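Local coordinates for 24-sterol C-methyltransferase (Haloferax volcanii, PDB 6F5Z) that probably transfers a methyl group from S-adenosyl-L-methionine to its substrate, working as a holoenzyme with the Trm112 activator, at the interface of chains A and C and the interface of chains A and B. Coordinates in Å, arbitrary orientation; residue numbers count along the deposited sequence, not the author numbering. Chains: chain A/B, 24-sterol C-methyltransferase; chain C, UPF0434 family protein.

Contact 1: the interface of chains A and C. Residues chain A 41, 64, 66, 103; chain C 4-5, 7-8.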
loop_
_atom_site.group_PDB
_atom_site.type_symbol
_atom_site.label_atom_id
_atom_site.label_comp_id
_atom_site.label_asym_id
_atom_site.label_seq_id
_atom_site.Cartn_x
_atom_site.Cartn_y
_atom_site.Cartn_z
ATOM N N THR A 41 -6.519 -16.913 0.642
ATOM C CA THR A 41 -7.126 -17.218 -0.656
ATOM C C THR A 41 -6.942 -15.961 -1.527
ATOM O O THR A 41 -7.328 -14.859 -1.117
ATOM C CB THR A 41 -8.620 -17.461 -0.482
ATOM O OG1 THR A 41 -8.782 -18.680 0.277
ATOM C CG2 THR A 41 -9.342 -17.651 -1.827
ATOM N N ARG A 64 -4.766 -21.055 -1.162
ATOM C CA ARG A 64 -5.627 -21.306 -2.305
ATOM C C ARG A 64 -5.457 -20.172 -3.267
ATOM O O ARG A 64 -5.477 -19.024 -2.854
ATOM C CB ARG A 64 -7.092 -21.328 -1.836
ATOM C CG ARG A 64 -7.353 -22.318 -0.695
ATOM C CD ARG A 64 -8.799 -22.723 -0.612
ATOM N NE ARG A 64 -9.705 -21.593 -0.386
ATOM C CZ ARG A 64 -11.020 -21.729 -0.335
ATOM N NH1 ARG A 64 -11.574 -22.924 -0.470
ATOM N NH2 ARG A 64 -11.792 -20.675 -0.133
ATOM N N PHE A 66 -6.808 -18.735 -7.281
ATOM C CA PHE A 66 -7.701 -18.888 -8.435
ATOM C C PHE A 66 -7.194 -17.946 -9.497
ATOM O O PHE A 66 -7.180 -16.737 -9.263
ATOM C CB PHE A 66 -9.130 -18.496 -8.090
ATOM C CG PHE A 66 -9.762 -19.390 -7.055
ATOM C CD1 PHE A 66 -9.550 -19.168 -5.706
ATOM C CD2 PHE A 66 -10.620 -20.420 -7.434
ATOM C CE1 PHE A 66 -10.181 -19.965 -4.735
ATOM C CE2 PHE A 66 -11.286 -21.186 -6.468
ATOM C CZ PHE A 66 -11.018 -20.997 -5.134
ATOM N N SER A 103 -15.442 -13.716 0.249
ATOM C CA SER A 103 -14.870 -15.063 0.230
ATOM C C SER A 103 -13.379 -15.079 -0.081
ATOM O O SER A 103 -12.740 -16.131 0.036
ATOM C CB SER A 103 -15.593 -15.903 -0.821
ATOM O OG SER A 103 -15.442 -15.361 -2.124
ATOM N N SER C 4 -12.570 -29.062 -2.917
ATOM C CA SER C 4 -12.458 -28.194 -1.731
ATOM C C SER C 4 -12.331 -26.688 -2.076
ATOM O O SER C 4 -12.612 -25.857 -1.215
ATOM C CB SER C 4 -11.286 -28.623 -0.840
ATOM O OG SER C 4 -10.085 -28.464 -1.567
ATOM N N LEU C 5 -11.880 -26.325 -3.294
ATOM C CA LEU C 5 -11.771 -24.917 -3.705
ATOM C C LEU C 5 -13.091 -24.406 -4.253
ATOM O O LEU C 5 -13.278 -23.202 -4.394
ATOM C CB LEU C 5 -10.690 -24.742 -4.791
ATOM C CG LEU C 5 -9.239 -24.487 -4.322
ATOM C CD1 LEU C 5 -8.783 -25.477 -3.266
ATOM C CD2 LEU C 5 -8.300 -24.557 -5.493
ATOM N N ASP C 7 -16.005 -24.384 -2.880
ATOM C CA ASP C 7 -16.910 -23.911 -1.848
ATOM C C ASP C 7 -17.243 -22.442 -1.989
ATOM O O ASP C 7 -18.328 -22.046 -1.544
ATOM C CB ASP C 7 -16.392 -24.249 -0.443
ATOM C CG ASP C 7 -15.092 -23.568 -0.023
ATOM O OD1 ASP C 7 -14.318 -23.171 -0.906
ATOM O OD2 ASP C 7 -14.867 -23.417 1.201
ATOM N N ILE C 8 -16.358 -21.644 -2.626
ATOM C CA ILE C 8 -16.622 -20.213 -2.764
ATOM C C ILE C 8 -17.061 -19.817 -4.155
ATOM O O ILE C 8 -17.198 -18.622 -4.431
ATOM C CB ILE C 8 -15.435 -19.358 -2.280
ATOM C CG1 ILE C 8 -14.195 -19.575 -3.169
ATOM C CG2 ILE C 8 -15.177 -19.608 -0.783
ATOM C CD1 ILE C 8 -13.090 -18.493 -2.992
#
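C:Ile8 and C:Leu5 of the Trm112 activator pack against A:Phe66 of the methyltransferase, and this apolar core shows how a small activator docks on a catalytic domain of the S-adenosylmethionine-dependent, Rossmann-like family. The two activator residues lie on the 3-10 helix 3-8, and A:Phe66 lies on strand 64-69 of the methyltransferase. The delta-methyl of C:Ile8 comes in above one face of the ring, beside its rim, where CD1 of C:Ile8 lies 3.7 Å from CE1 of A:Phe66, the two side chains running aslant to one another. C:Leu5 runs antiparallel alongside the phenylalanine and comes obliquely from the other side of the ring plane, its CB 3.8 Å from CZ of A:Phe66. The carbonyl oxygen of C:Leu5, by contrast, faces the edge of the ring and lies in its plane near CZ, so backbone and side chain of this leucine both address the distal end of the phenylalanine.

C:Ile8 holds CG1 between its backbone N and carbonyl carbon (chi1 65°), which puts this branch on the ring side, and a nearly extended second torsion carries CD1 up to it. The other branch, CG2, sits between A:Arg64 NH2 and A:Ser103, 3.7 Å from CB of the serine. CD1 of C:Ile8 also meets the methyl of A:Thr41 tip to tip, CG2 of the threonine being 4.0 Å away.

Further out, A:Arg64 borders the core and carries the polar rim. Its CD runs past CD1 of C:Leu5 at 3.8 Å, and a bend at chi3 (-60°) turns the guanidinium towards the activator. NH1 gives a hydrogen bond and salt bridge of 2.8 Å to carboxylate oxygen OD1 of C:Asp7, met on the syn side but somewhat above the carboxylate plane; the two flat groups stand nearly perpendicular, 80° apart. On the methyltransferase side, NE donates an almost straight, in-plane bond of 3.1 Å to hydroxyl OG1 of A:Thr41, which steadies the guanidinium from behind.

Contact 2: the interface of chains A and B. Residues chain A 35, 37; chain B 169, 173.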
loop_
_atom_site.group_PDB
_atom_site.type_symbol
_atom_site.label_atom_id
_atom_site.label_comp_id
_atom_site.label_asym_id
_atom_site.label_seq_id
_atom_site.Cartn_x
_atom_site.Cartn_y
_atom_site.Cartn_z
ATOM N N PRO A 35 0.207 -7.690 1.487
ATOM C CA PRO A 35 0.173 -8.213 2.867
ATOM C C PRO A 35 -0.501 -9.577 2.959
ATOM O O PRO A 35 -1.392 -9.809 3.795
ATOM C CB PRO A 35 -0.610 -7.122 3.584
ATOM C CG PRO A 35 -1.636 -6.695 2.566
ATOM C CD PRO A 35 -0.886 -6.715 1.251
ATOM N N GLU A 37 -0.919 -13.388 3.782
ATOM C CA GLU A 37 -0.451 -14.281 4.855
ATOM C C GLU A 37 -0.523 -15.723 4.384
ATOM O O GLU A 37 -1.309 -16.056 3.497
ATOM C CB GLU A 37 -1.310 -14.134 6.122
ATOM C CG GLU A 37 -1.345 -12.751 6.762
ATOM C CD GLU A 37 -0.046 -12.221 7.349
ATOM O OE1 GLU A 37 0.939 -12.984 7.459
ATOM O OE2 GLU A 37 -0.003 -11.011 7.660
ATOM N N ARG B 169 2.674 -6.248 11.589
ATOM C CA ARG B 169 1.364 -6.536 10.976
ATOM C C ARG B 169 0.357 -6.960 12.052
ATOM O O ARG B 169 -0.793 -6.499 12.043
ATOM C CB ARG B 169 1.481 -7.632 9.897
ATOM C CG ARG B 169 2.443 -7.265 8.770
ATOM C CD ARG B 169 2.289 -8.131 7.504
ATOM N NE ARG B 169 2.371 -9.568 7.778
ATOM C CZ ARG B 169 3.516 -10.244 7.870
ATOM N NH1 ARG B 169 4.686 -9.606 7.793
ATOM N NH2 ARG B 169 3.505 -11.559 8.067
ATOM N N ARG B 173 -3.173 -4.999 13.237
ATOM C CA ARG B 173 -4.499 -5.647 13.254
ATOM C C ARG B 173 -5.074 -5.620 14.669
ATOM O O ARG B 173 -6.276 -5.398 14.817
ATOM C CB ARG B 173 -4.412 -7.081 12.731
ATOM C CG ARG B 173 -3.966 -7.130 11.271
ATOM C CD ARG B 173 -4.124 -8.498 10.625
ATOM N NE ARG B 173 -3.536 -8.514 9.274
ATOM C CZ ARG B 173 -2.395 -9.118 8.948
ATOM N NH1 ARG B 173 -1.695 -9.777 9.868
ATOM N NH2 ARG B 173 -1.950 -9.078 7.701
HETATM O O HOH W 1 -3.516 -8.869 5.378
#
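The carboxylate of A:Glu37 is clasped by two arginines of the second copy in the deposited assembly, B:Arg169 and B:Arg173, in a salt-bridge cluster that illustrates how one acid can serve two basic partners. B:Arg169 takes it side-on, with one nitrogen for each oxygen: NE bonds to OE2 at 2.8 Å, and NH2 bonds to OE1 at 3.0 Å on the syn lone pair. The guanidinium and carboxylate planes are only 28° apart, so this pair is nearly coplanar and its two bonds resist rotation of the acid. B:Arg173 arrives from another quarter, its guanidinium turned 81° from the carboxylate. Its NH2 reaches the anti lone pair of OE2 at 2.7 Å, and NH1 adds a weak bond to the same oxygen. OE2 thus accepts from both arginines, and the surrounding positive charge probably holds the acid in its ionised form. Cutting A:Glu37 back to an alanine is likely to leave the guanidinium groups of B:Arg169 and B:Arg173 close together without the negative charge that both now bind.

Outside this shell, a water bridges the subunits, 2.8 Å from the backbone carbonyl O of A:Pro35 and 2.8 Å from NH2 of B:Arg173, so that one nitrogen serves both acid and water. The two arginines reach the acid by different routes: B:Arg173 is extended from CG to NE, whereas B:Arg169 bends at chi3 (-54°), laying its NE edge along the carboxylate.

Both arginines stand one turn apart on helix 165-174 of chain B, whereas A:Pro35 and A:Glu37 belong to the loop between helix 15-33 and strand 41-45; two-fold symmetry repeats the pairing with the chains exchanged, though it may reflect crystal packing.

Contact 1 and contact 2 have centres about 20 Å apart, measured between the means of their C-alpha atoms, and they share no residue. They are nonetheless neighbours in sequence on chain A: the loop that supplies the acid of contact 2 leads straight into strand 41-45, whose first residue lines contact 1. One methyltransferase subunit can therefore hold its activator and its twin at the same time, in keeping with the deposited assembly of two copies of each protein. The heterodimer matches the Trm112 holoenzyme, whereas the pairing of methyltransferases may or may not persist in solution.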